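Long-range contacts in endoglucanase (Humicola insolens, PDB 1DYS), which cleaves internal beta-1,4-glucosidic bonds of cellulose as a family 6 glycoside hydrolase, and so takes part in the recycling of plant biomass: residues Tyr86-Arg91 with Gly157-Ala162; Lys192-Ala197 with Ala251-Gln256; Gln262-Gln267 with Val303-Trp308; Ala288-Pro293 with Gln336-Asn341. All coordinates share one frame; numbering follows the deposited sequence.

In the fold
The four contacts lie at different depths, two of them alike, and all are largely buried. Contact 3 is the innermost, its centre about 9 Å from that of the chain, and joins two strands of the parallel sheet through main-chain bonds. Contacts 1 and 4, each about 17 Å out on opposite sides, set a loop or short strand against a helix, each with a straight hydrogen bond. Contact 2, at about 20 Å, packs two outer helices without a direct hydrogen bond; exposed Glu194 and a water lie at its margin. Helix 243-255 of contact 2 leads into strand 262-266 of contact 3. Contacts 3 and 4 touch where Trp308 meets Phe290 and Gln292; contact 1 touches none.

Contact 1: Tyr86-Arg91 with Gly157-Ala162; sequences YNLPDR and GPQQEA
Leu88 and Gln159 cross at about a right angle, the leucine reaching from the loop after strand 79-85 and the glutamine from helix 150-169. The glutamine chain is extended beyond CG (chi2 -179°), which carries its amide past the leucine to the backbone of the turn. Leu88 CD2 rests against this chain, 3.5 Å from Gln159 CD, while its other methyl, CD1, lies 3.7 Å from Ala162 CB one helical turn further on. Having CG anti to the backbone N (chi1 -159°) aims the leucine fork at the helix.

The polar end meets a type II beta turn, Leu88 to Arg91. Gln159 NE2 donates to Pro89 O over 2.9 Å; the N-H points almost straight at the oxygen (174°), and donor and acceptor each lie in the plane of the other's group. Pro89 O belongs to the central peptide of the turn, whose own closing bond, Arg91 N to Leu88 O, is weak. An alanine in place of Gln159 would probably leave this carbonyl without its helix donor and uncover one flank of Leu88.

On the far side of the loop, Arg91 NH1 donates to Tyr86 O at 2.8 Å, and Tyr86 OH bonds Asp92, one of two aspartates likely to act as proton donor. A straight N-H...O bond thus ties the turn to the helix under apolar cover, in the loop that carries Asp92.

Contact 2: Lys192-Ala197 with Ala251-Gln256; sequences KLEPTA and ANAMRQ
The axes of the helical segments 192-197 and 251-255 approach to 9.4 Å and cross at -52°, with Ala197 and Met254 the closest pair of CA atoms at 6.0 Å. Small residues permit this approach. Ala197 and Ala253 point their CB atoms at the opposing helix, and these two methyls stand 4.3 Å apart.

Met254 fills in beside them. Its chain bends at chi2 (-71°), bringing the thioether over Ala197: CE lies 3.6 Å from Ala197 CA, and SD 3.9 Å from Ala197 CB.

At the exposed margin, Glu194 also bends at chi2 (-67°), so that OE2 comes to 3.6 Å from Ala253 CB. This oxygen accepts a hydrogen bond from a water, 2.9 Å from Glu194 OE2, that also donates to Ala253 O at 2.6 Å. The other carboxylate oxygen, OE1, forms a salt bridge with Arg257, just after the second helix, so both oxygens tie the glutamate to that side.

Helix 190-207 follows strand 175-180, helix 243-255 precedes strand 262-266, and strand 215-218 pairs with both strands. The contact therefore joins neighbouring helices in the outer layer of the distorted beta/alpha barrel of family 6 cellulases.

Contact 3: Gln262-Gln267 with Val303-Trp308; sequences QFIIDQ and VDAIVW
The amide of Gln262 and the carboxylate of Asp304 are turned 51° against each other, their chains crossing at about a right angle. Gln262 NE2 donates to Asp304 OD1 at 3.2 Å along a straight N-H (177°); the oxygen lies in the amide plane, whereas the donor stands above the carboxylate plane. The same NE2 also donates to Pro301 O. The indole of Trp308 has Gln267 O obliquely beside it and bonds Gln292 O through NE1.

Between these ends, strands 262-266 and 303-307 run parallel (segment axes 13° apart) as neighbours in the sheet of the distorted beta/alpha barrel, with strand 215-218 beyond 262-266. Ile265 bonds its partner strand twice: its N to Ala305 O at 3.1 Å, its O from Val307 N at 3.0 Å. Gln267 N to Val307 O, 2.9 Å, continues the pairing. Phe263 pairs with Val303 but Ile264 with Ala305, so Asp304 is the extra residue of a beta bulge, and its N makes a weak bond to Phe263 O. Ile265 CD1 meets Val303 CG2 on one face, Ile264 CB meets Val307 CG2 on the other, each pair 4.1 Å apart.

Asp304 OD2 is shared by Arg214, in a salt bridge, and Tyr178 OH. An alanine at Asp304 would probably leave Arg214, Tyr178 and Gln262 without this shared acceptor. With both oxygens engaged and a cation beside it, this carboxylate is likely to stay ionised.

Contact 4: Ala288-Pro293 with Gln336-Asn341; sequences AGFGQP and QMLTQN
The C-terminal turn of helix 332-340 packs on the short strand 288-289, which pairs with strand 270-271 in a small antiparallel sheet. The central contact is a CH-pi interaction. Leu338 CB sits over the middle of one face of the Phe290 ring, 3.6 Å from the centroid and 10° off the ring normal, and the two side chains cross at about a right angle. The leucine fork spans the junction: CD1 reaches Phe290 CE1 at 3.7 Å, whereas CD2 lies 3.5 Å from Gly289 C and also packs on the methyl of Ala288.

The backbone beside the ring is pinned by Phe290 N, which donates to Leu338 O over 3.0 Å. The N-H points straight at the oxygen (177°), in the carbonyl plane and on a lone pair. Further along, Asn341 O receives a CA-H contact from Gly289 CA at 3.5 Å. An added CB on this glycine would stand only 2.1 Å from that oxygen, so the approach depends on the missing side chain.

With CG anti to the backbone N and chi2 also extended, Met337 brings SD to 3.5 Å from Ala288 N, a weak hydrogen bond to the sulfur; the bend at chi3 turns CE toward Ala288. Thr339 lies alongside Phe290, OG1 coming to 3.4 Å from Phe290 CE2 while bonding Ala335 O within the helix. The Phe290 ring also stacks with Trp308, next to strand 303-307.

Chemically, the junction is apolar, its strong polar link being the bond from Phe290 N to Leu338 O; the sulfur bond adds a softer second grip.

Contact 1: Tyr86-Arg91 with Gly157-Ala162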
# COMPACT_ATOMS: atom_id res chain seq x y z
N TYR A 86 -9.01 -9.99 4.81
CA TYR A 86 -8.73 -9.52 3.45
C TYR A 86 -7.25 -9.57 3.12
O TYR A 86 -6.59 -8.54 3.20
CB TYR A 86 -9.28 -8.08 3.32
CG TYR A 86 -9.12 -7.33 2.04
CD1 TYR A 86 -9.51 -7.86 0.81
CD2 TYR A 86 -8.57 -6.04 2.02
CE1 TYR A 86 -9.41 -7.15 -0.38
CE2 TYR A 86 -8.44 -5.33 0.85
CZ TYR A 86 -8.86 -5.88 -0.35
OH TYR A 86 -8.72 -5.14 -1.51
N ASN A 87 -6.77 -10.77 2.79
CA ASN A 87 -5.34 -10.86 2.37
C ASN A 87 -5.14 -11.97 1.37
O ASN A 87 -4.05 -12.61 1.31
CB ASN A 87 -4.49 -11.01 3.63
CG ASN A 87 -3.03 -10.62 3.37
OD1 ASN A 87 -2.72 -9.93 2.40
ND2 ASN A 87 -2.16 -11.06 4.25
N LEU A 88 -6.12 -12.20 0.50
CA LEU A 88 -5.99 -13.28 -0.48
C LEU A 88 -4.78 -13.14 -1.37
O LEU A 88 -4.34 -12.07 -1.81
CB LEU A 88 -7.24 -13.18 -1.41
CG LEU A 88 -7.65 -14.43 -2.19
CD1 LEU A 88 -8.06 -15.54 -1.23
CD2 LEU A 88 -8.78 -14.08 -3.15
N PRO A 89 -4.14 -14.27 -1.66
CA PRO A 89 -3.04 -14.23 -2.61
C PRO A 89 -3.59 -13.80 -3.96
O PRO A 89 -4.71 -14.17 -4.40
CB PRO A 89 -2.46 -15.66 -2.69
CG PRO A 89 -3.07 -16.28 -1.49
CD PRO A 89 -4.40 -15.61 -1.17
N ASP A 90 -2.89 -12.91 -4.65
CA ASP A 90 -3.30 -12.34 -5.93
C ASP A 90 -4.64 -11.60 -5.81
O ASP A 90 -5.52 -11.64 -6.69
CB ASP A 90 -3.40 -13.41 -7.03
CG ASP A 90 -2.03 -13.89 -7.46
OD1 ASP A 90 -1.03 -13.47 -6.83
OD2 ASP A 90 -1.96 -14.70 -8.42
N ARG A 91 -4.80 -10.97 -4.66
CA ARG A 91 -5.95 -10.16 -4.28
C ARG A 91 -6.39 -9.20 -5.37
O ARG A 91 -5.56 -8.64 -6.07
CB ARG A 91 -5.53 -9.32 -3.06
CG ARG A 91 -6.70 -8.95 -2.14
CD ARG A 91 -6.19 -8.44 -0.79
NE ARG A 91 -5.57 -7.10 -0.92
CZ ARG A 91 -5.12 -6.47 0.17
NH1 ARG A 91 -5.17 -6.94 1.42
NH2 ARG A 91 -4.54 -5.26 -0.05
N GLY A 157 -8.28 -21.38 -9.14
CA GLY A 157 -8.13 -22.62 -8.38
C GLY A 157 -7.65 -22.45 -6.96
O GLY A 157 -8.29 -22.71 -5.93
N PRO A 158 -6.44 -21.90 -6.81
CA PRO A 158 -5.82 -21.64 -5.52
C PRO A 158 -6.65 -20.65 -4.71
O PRO A 158 -6.74 -20.75 -3.47
CB PRO A 158 -4.42 -21.08 -5.84
CG PRO A 158 -4.17 -21.68 -7.22
CD PRO A 158 -5.53 -21.62 -7.92
N GLN A 159 -7.30 -19.69 -5.36
CA GLN A 159 -8.06 -18.72 -4.54
C GLN A 159 -9.28 -19.39 -3.92
O GLN A 159 -9.64 -19.13 -2.76
CB GLN A 159 -8.41 -17.45 -5.31
CG GLN A 159 -7.24 -16.52 -5.56
CD GLN A 159 -7.71 -15.28 -6.31
OE1 GLN A 159 -8.72 -15.29 -6.99
NE2 GLN A 159 -6.97 -14.20 -6.17
N GLN A 160 -9.90 -20.32 -4.64
CA GLN A 160 -11.04 -21.06 -4.08
C GLN A 160 -10.58 -21.90 -2.90
O GLN A 160 -11.22 -21.97 -1.85
CB GLN A 160 -11.73 -21.94 -5.11
CG GLN A 160 -12.43 -21.18 -6.24
CD GLN A 160 -13.01 -22.14 -7.25
OE1 GLN A 160 -12.69 -23.33 -7.25
NE2 GLN A 160 -13.86 -21.70 -8.17
N GLU A 161 -9.41 -22.53 -3.05
CA GLU A 161 -8.83 -23.30 -1.96
C GLU A 161 -8.49 -22.40 -0.77
O GLU A 161 -8.72 -22.77 0.38
CB GLU A 161 -7.57 -24.05 -2.43
CG GLU A 161 -6.88 -24.78 -1.28
CD GLU A 161 -5.73 -25.66 -1.74
OE1 GLU A 161 -5.64 -25.94 -2.95
OE2 GLU A 161 -4.92 -26.09 -0.89
N ALA A 162 -7.97 -21.19 -1.05
CA ALA A 162 -7.66 -20.27 0.04
C ALA A 162 -8.90 -19.88 0.86
O ALA A 162 -8.85 -19.87 2.09
CB ALA A 162 -7.03 -18.97 -0.45

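Contact 2: Lys192-Ala197 with Ala251-Gln256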
# COMPACT_ATOMS: atom_id res chain seq x y z
N LYS A 192 -25.89 -12.92 -13.85
CA LYS A 192 -24.84 -13.08 -12.88
C LYS A 192 -25.24 -13.71 -11.56
O LYS A 192 -24.34 -14.20 -10.88
CB LYS A 192 -24.23 -11.72 -12.46
CG LYS A 192 -23.49 -11.02 -13.59
CD LYS A 192 -22.20 -11.77 -13.88
CE LYS A 192 -22.11 -12.08 -15.37
NZ LYS A 192 -22.32 -10.85 -16.17
N LEU A 193 -26.52 -13.76 -11.22
CA LEU A 193 -26.94 -14.34 -9.94
C LEU A 193 -26.63 -15.81 -9.77
O LEU A 193 -26.26 -16.28 -8.67
CB LEU A 193 -28.45 -14.13 -9.76
CG LEU A 193 -29.01 -12.72 -9.83
CD1 LEU A 193 -30.50 -12.77 -10.15
CD2 LEU A 193 -28.77 -11.95 -8.54
N GLU A 194 -26.83 -16.60 -10.84
CA GLU A 194 -26.53 -18.04 -10.71
C GLU A 194 -25.05 -18.34 -10.71
O GLU A 194 -24.54 -19.05 -9.84
CB GLU A 194 -27.29 -18.92 -11.69
CG GLU A 194 -28.78 -18.96 -11.33
CD GLU A 194 -29.07 -19.68 -10.02
OE1 GLU A 194 -28.18 -20.36 -9.45
OE2 GLU A 194 -30.24 -19.54 -9.57
N PRO A 195 -24.27 -17.72 -11.58
CA PRO A 195 -22.82 -17.88 -11.59
C PRO A 195 -22.28 -17.50 -10.22
O PRO A 195 -21.36 -18.17 -9.75
CB PRO A 195 -22.27 -16.96 -12.69
CG PRO A 195 -23.47 -16.89 -13.60
CD PRO A 195 -24.72 -16.92 -12.71
N THR A 196 -22.88 -16.51 -9.54
CA THR A 196 -22.46 -16.17 -8.18
C THR A 196 -22.78 -17.27 -7.18
O THR A 196 -21.97 -17.69 -6.34
CB THR A 196 -23.13 -14.85 -7.73
OG1 THR A 196 -22.70 -13.88 -8.69
CG2 THR A 196 -22.66 -14.45 -6.35
N ALA A 197 -24.00 -17.84 -7.25
CA ALA A 197 -24.34 -18.93 -6.35
C ALA A 197 -23.51 -20.18 -6.57
O ALA A 197 -23.22 -20.90 -5.62
CB ALA A 197 -25.83 -19.28 -6.50
N ALA A 251 -30.35 -14.36 -2.12
CA ALA A 251 -30.92 -15.30 -1.13
C ALA A 251 -31.87 -16.30 -1.78
O ALA A 251 -31.82 -17.48 -1.43
CB ALA A 251 -31.61 -14.50 -0.04
N ASN A 252 -32.62 -15.87 -2.79
CA ASN A 252 -33.52 -16.78 -3.52
C ASN A 252 -32.78 -17.82 -4.34
O ASN A 252 -33.13 -19.02 -4.35
CB ASN A 252 -34.47 -15.92 -4.36
CG ASN A 252 -35.50 -15.17 -3.54
OD1 ASN A 252 -35.61 -15.32 -2.31
ND2 ASN A 252 -36.32 -14.31 -4.14
N ALA A 253 -31.67 -17.45 -5.00
CA ALA A 253 -30.83 -18.33 -5.76
C ALA A 253 -30.16 -19.34 -4.82
O ALA A 253 -30.09 -20.52 -5.17
CB ALA A 253 -29.75 -17.61 -6.55
N MET A 254 -29.67 -18.90 -3.67
CA MET A 254 -29.05 -19.78 -2.71
C MET A 254 -30.00 -20.81 -2.12
O MET A 254 -29.66 -21.96 -1.87
CB MET A 254 -28.45 -18.96 -1.55
CG MET A 254 -27.37 -18.01 -2.06
SD MET A 254 -25.82 -18.82 -2.58
CE MET A 254 -24.97 -17.34 -3.16
N ARG A 255 -31.19 -20.33 -1.78
CA ARG A 255 -32.24 -21.15 -1.18
C ARG A 255 -32.60 -22.37 -1.99
O ARG A 255 -32.74 -23.49 -1.49
CB ARG A 255 -33.45 -20.21 -1.02
CG ARG A 255 -34.69 -20.96 -0.57
CD ARG A 255 -35.77 -19.98 -0.19
NE ARG A 255 -35.33 -19.06 0.86
CZ ARG A 255 -35.21 -17.76 0.71
NH1 ARG A 255 -35.46 -17.20 -0.48
NH2 ARG A 255 -34.82 -16.96 1.68
N GLN A 256 -32.70 -22.21 -3.31
CA GLN A 256 -33.01 -23.23 -4.28
C GLN A 256 -31.90 -24.25 -4.44
O GLN A 256 -32.09 -25.32 -5.04
CB GLN A 256 -33.24 -22.61 -5.66
CG GLN A 256 -34.62 -22.05 -5.89
CD GLN A 256 -35.70 -22.88 -5.20
OE1 GLN A 256 -36.42 -22.36 -4.36
NE2 GLN A 256 -35.74 -24.17 -5.51
O HOH W 1 -30.78 -21.53 -7.49

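Contact 3: Gln262-Gln267 with Val303-Trp308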
# COMPACT_ATOMS: atom_id res chain seq x y z
N GLN A 262 -28.37 -15.26 4.30
CA GLN A 262 -28.41 -14.03 5.06
C GLN A 262 -27.35 -12.98 4.75
O GLN A 262 -26.20 -13.35 4.64
CB GLN A 262 -28.39 -14.31 6.57
CG GLN A 262 -29.55 -15.23 6.98
CD GLN A 262 -30.91 -14.63 6.62
OE1 GLN A 262 -31.58 -15.13 5.73
NE2 GLN A 262 -31.33 -13.56 7.28
N PHE A 263 -27.76 -11.71 4.64
CA PHE A 263 -26.80 -10.67 4.27
C PHE A 263 -26.51 -9.67 5.38
O PHE A 263 -27.32 -9.39 6.24
CB PHE A 263 -27.39 -9.79 3.14
CG PHE A 263 -27.13 -10.33 1.77
CD1 PHE A 263 -27.75 -11.51 1.36
CD2 PHE A 263 -26.20 -9.79 0.90
CE1 PHE A 263 -27.50 -12.06 0.14
CE2 PHE A 263 -25.97 -10.31 -0.34
CZ PHE A 263 -26.61 -11.48 -0.76
N ILE A 264 -25.34 -9.03 5.29
CA ILE A 264 -25.02 -7.84 6.06
C ILE A 264 -24.63 -6.83 4.96
O ILE A 264 -24.04 -7.27 4.00
CB ILE A 264 -24.01 -7.80 7.19
CG1 ILE A 264 -22.67 -8.41 6.72
CG2 ILE A 264 -24.58 -8.60 8.36
CD1 ILE A 264 -21.64 -8.60 7.81
N ILE A 265 -25.16 -5.60 5.01
CA ILE A 265 -24.98 -4.69 3.86
C ILE A 265 -24.35 -3.39 4.34
O ILE A 265 -24.80 -2.75 5.27
CB ILE A 265 -26.33 -4.31 3.22
CG1 ILE A 265 -26.93 -5.56 2.57
CG2 ILE A 265 -26.15 -3.24 2.12
CD1 ILE A 265 -28.14 -5.39 1.72
N ASP A 266 -23.24 -3.01 3.70
CA ASP A 266 -22.50 -1.81 4.12
C ASP A 266 -23.33 -0.59 3.68
O ASP A 266 -23.78 -0.57 2.53
CB ASP A 266 -21.18 -1.75 3.33
CG ASP A 266 -20.14 -0.81 3.93
OD1 ASP A 266 -20.35 -0.09 4.93
OD2 ASP A 266 -19.00 -0.77 3.36
N GLN A 267 -23.49 0.37 4.58
CA GLN A 267 -24.06 1.66 4.22
C GLN A 267 -23.13 2.74 4.76
O GLN A 267 -23.53 3.87 4.99
CB GLN A 267 -25.49 1.92 4.75
CG GLN A 267 -26.55 1.05 4.09
CD GLN A 267 -26.83 1.49 2.65
OE1 GLN A 267 -27.66 2.38 2.42
NE2 GLN A 267 -26.14 0.88 1.73
N VAL A 303 -31.88 -10.01 5.23
CA VAL A 303 -30.79 -9.09 5.61
C VAL A 303 -30.71 -9.04 7.13
O VAL A 303 -31.54 -8.46 7.82
CB VAL A 303 -31.00 -7.70 5.00
CG1 VAL A 303 -29.83 -6.77 5.37
CG2 VAL A 303 -31.06 -7.73 3.47
N ASP A 304 -29.69 -9.70 7.70
CA ASP A 304 -29.43 -9.67 9.10
C ASP A 304 -29.20 -8.26 9.68
O ASP A 304 -29.61 -7.91 10.78
CB ASP A 304 -28.18 -10.48 9.51
CG ASP A 304 -28.39 -11.98 9.55
OD1 ASP A 304 -29.54 -12.46 9.63
OD2 ASP A 304 -27.38 -12.73 9.52
N ALA A 305 -28.43 -7.43 8.97
CA ALA A 305 -28.15 -6.11 9.52
C ALA A 305 -27.59 -5.16 8.48
O ALA A 305 -27.01 -5.59 7.46
CB ALA A 305 -27.14 -6.22 10.68
N ILE A 306 -27.82 -3.89 8.72
CA ILE A 306 -27.13 -2.84 7.97
C ILE A 306 -25.92 -2.54 8.85
O ILE A 306 -26.07 -2.46 10.07
CB ILE A 306 -27.96 -1.55 7.71
CG1 ILE A 306 -29.01 -1.92 6.66
CG2 ILE A 306 -27.04 -0.40 7.29
CD1 ILE A 306 -30.22 -1.04 6.51
N VAL A 307 -24.71 -2.56 8.30
CA VAL A 307 -23.49 -2.28 9.03
C VAL A 307 -22.66 -1.22 8.30
O VAL A 307 -23.03 -0.74 7.20
CB VAL A 307 -22.61 -3.57 9.19
CG1 VAL A 307 -23.35 -4.59 10.06
CG2 VAL A 307 -22.31 -4.11 7.79
N TRP A 308 -21.60 -0.71 8.92
CA TRP A 308 -20.57 0.08 8.24
C TRP A 308 -19.29 -0.78 8.22
O TRP A 308 -18.80 -1.25 9.26
CB TRP A 308 -20.23 1.42 8.86
CG TRP A 308 -21.25 2.50 8.80
CD1 TRP A 308 -22.54 2.39 8.41
CD2 TRP A 308 -21.01 3.87 9.12
NE1 TRP A 308 -23.16 3.64 8.46
CE2 TRP A 308 -22.24 4.54 8.90
CE3 TRP A 308 -19.89 4.59 9.57
CZ2 TRP A 308 -22.34 5.92 9.17
CZ3 TRP A 308 -20.01 5.94 9.83
CH2 TRP A 308 -21.23 6.59 9.59

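Contact 4: Ala288-Pro293 with Gln336-Asn341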
# COMPACT_ATOMS: atom_id res chain seq x y z
N ALA A 288 -21.30 12.11 -1.76
CA ALA A 288 -21.78 10.96 -0.97
C ALA A 288 -21.98 11.37 0.49
O ALA A 288 -21.44 12.37 0.95
CB ALA A 288 -20.79 9.80 -1.06
N GLY A 289 -22.79 10.56 1.20
CA GLY A 289 -22.97 10.86 2.61
C GLY A 289 -22.78 9.59 3.43
O GLY A 289 -22.88 8.48 2.87
N PHE A 290 -22.53 9.81 4.72
CA PHE A 290 -22.58 8.66 5.64
C PHE A 290 -24.00 8.06 5.53
O PHE A 290 -25.02 8.80 5.49
CB PHE A 290 -22.41 9.02 7.09
CG PHE A 290 -21.05 9.48 7.52
CD1 PHE A 290 -19.95 8.69 7.19
CD2 PHE A 290 -20.84 10.60 8.30
CE1 PHE A 290 -18.69 9.04 7.61
CE2 PHE A 290 -19.58 10.96 8.72
CZ PHE A 290 -18.49 10.18 8.36
N GLY A 291 -24.08 6.74 5.43
CA GLY A 291 -25.40 6.11 5.31
C GLY A 291 -25.92 5.78 6.72
O GLY A 291 -25.41 6.17 7.75
N GLN A 292 -27.04 5.05 6.70
CA GLN A 292 -27.70 4.60 7.92
C GLN A 292 -26.73 3.84 8.81
O GLN A 292 -26.07 2.89 8.36
CB GLN A 292 -28.83 3.63 7.48
CG GLN A 292 -29.23 2.59 8.49
CD GLN A 292 -30.25 3.12 9.49
OE1 GLN A 292 -31.33 3.50 9.04
NE2 GLN A 292 -29.93 3.11 10.78
N PRO A 293 -26.65 4.22 10.05
CA PRO A 293 -25.81 3.51 11.02
C PRO A 293 -26.35 2.12 11.26
O PRO A 293 -27.49 1.78 10.97
CB PRO A 293 -25.81 4.35 12.31
CG PRO A 293 -26.21 5.72 11.74
CD PRO A 293 -27.25 5.40 10.65
N GLN A 336 -15.46 15.32 5.81
CA GLN A 336 -16.37 16.46 6.04
C GLN A 336 -17.57 16.34 5.13
O GLN A 336 -18.73 16.49 5.56
CB GLN A 336 -15.59 17.79 5.84
CG GLN A 336 -14.54 18.00 6.92
CD GLN A 336 -13.75 19.27 6.61
OE1 GLN A 336 -14.40 20.30 6.38
NE2 GLN A 336 -12.44 19.18 6.57
N MET A 337 -17.42 15.99 3.85
CA MET A 337 -18.51 15.80 2.92
C MET A 337 -19.49 14.74 3.38
O MET A 337 -20.73 14.87 3.39
CB MET A 337 -18.00 15.53 1.50
CG MET A 337 -19.10 15.07 0.55
SD MET A 337 -18.56 14.15 -0.91
CE MET A 337 -18.02 12.65 -0.07
N LEU A 338 -18.95 13.59 3.85
CA LEU A 338 -19.83 12.51 4.29
C LEU A 338 -20.67 13.00 5.50
O LEU A 338 -21.80 12.54 5.64
CB LEU A 338 -19.07 11.26 4.70
CG LEU A 338 -18.38 10.49 3.55
CD1 LEU A 338 -17.42 9.50 4.19
CD2 LEU A 338 -19.35 9.86 2.59
N THR A 339 -20.08 13.88 6.29
CA THR A 339 -20.77 14.36 7.49
C THR A 339 -21.88 15.32 7.10
O THR A 339 -23.01 15.13 7.51
CB THR A 339 -19.78 15.08 8.40
OG1 THR A 339 -18.69 14.23 8.81
CG2 THR A 339 -20.49 15.53 9.68
N GLN A 340 -21.54 16.36 6.35
CA GLN A 340 -22.60 17.27 5.87
C GLN A 340 -23.72 16.55 5.14
O GLN A 340 -24.87 17.03 5.17
CB GLN A 340 -21.99 18.31 4.92
CG GLN A 340 -20.88 19.13 5.49
CD GLN A 340 -20.16 20.03 4.50
OE1 GLN A 340 -20.45 21.22 4.43
NE2 GLN A 340 -19.22 19.48 3.74
N ASN A 341 -23.51 15.46 4.41
CA ASN A 341 -24.54 14.73 3.69
C ASN A 341 -25.03 13.48 4.43
O ASN A 341 -25.74 12.67 3.81
CB ASN A 341 -24.06 14.31 2.31
CG ASN A 341 -23.86 15.54 1.44
OD1 ASN A 341 -24.82 16.15 0.96
ND2 ASN A 341 -22.61 15.92 1.25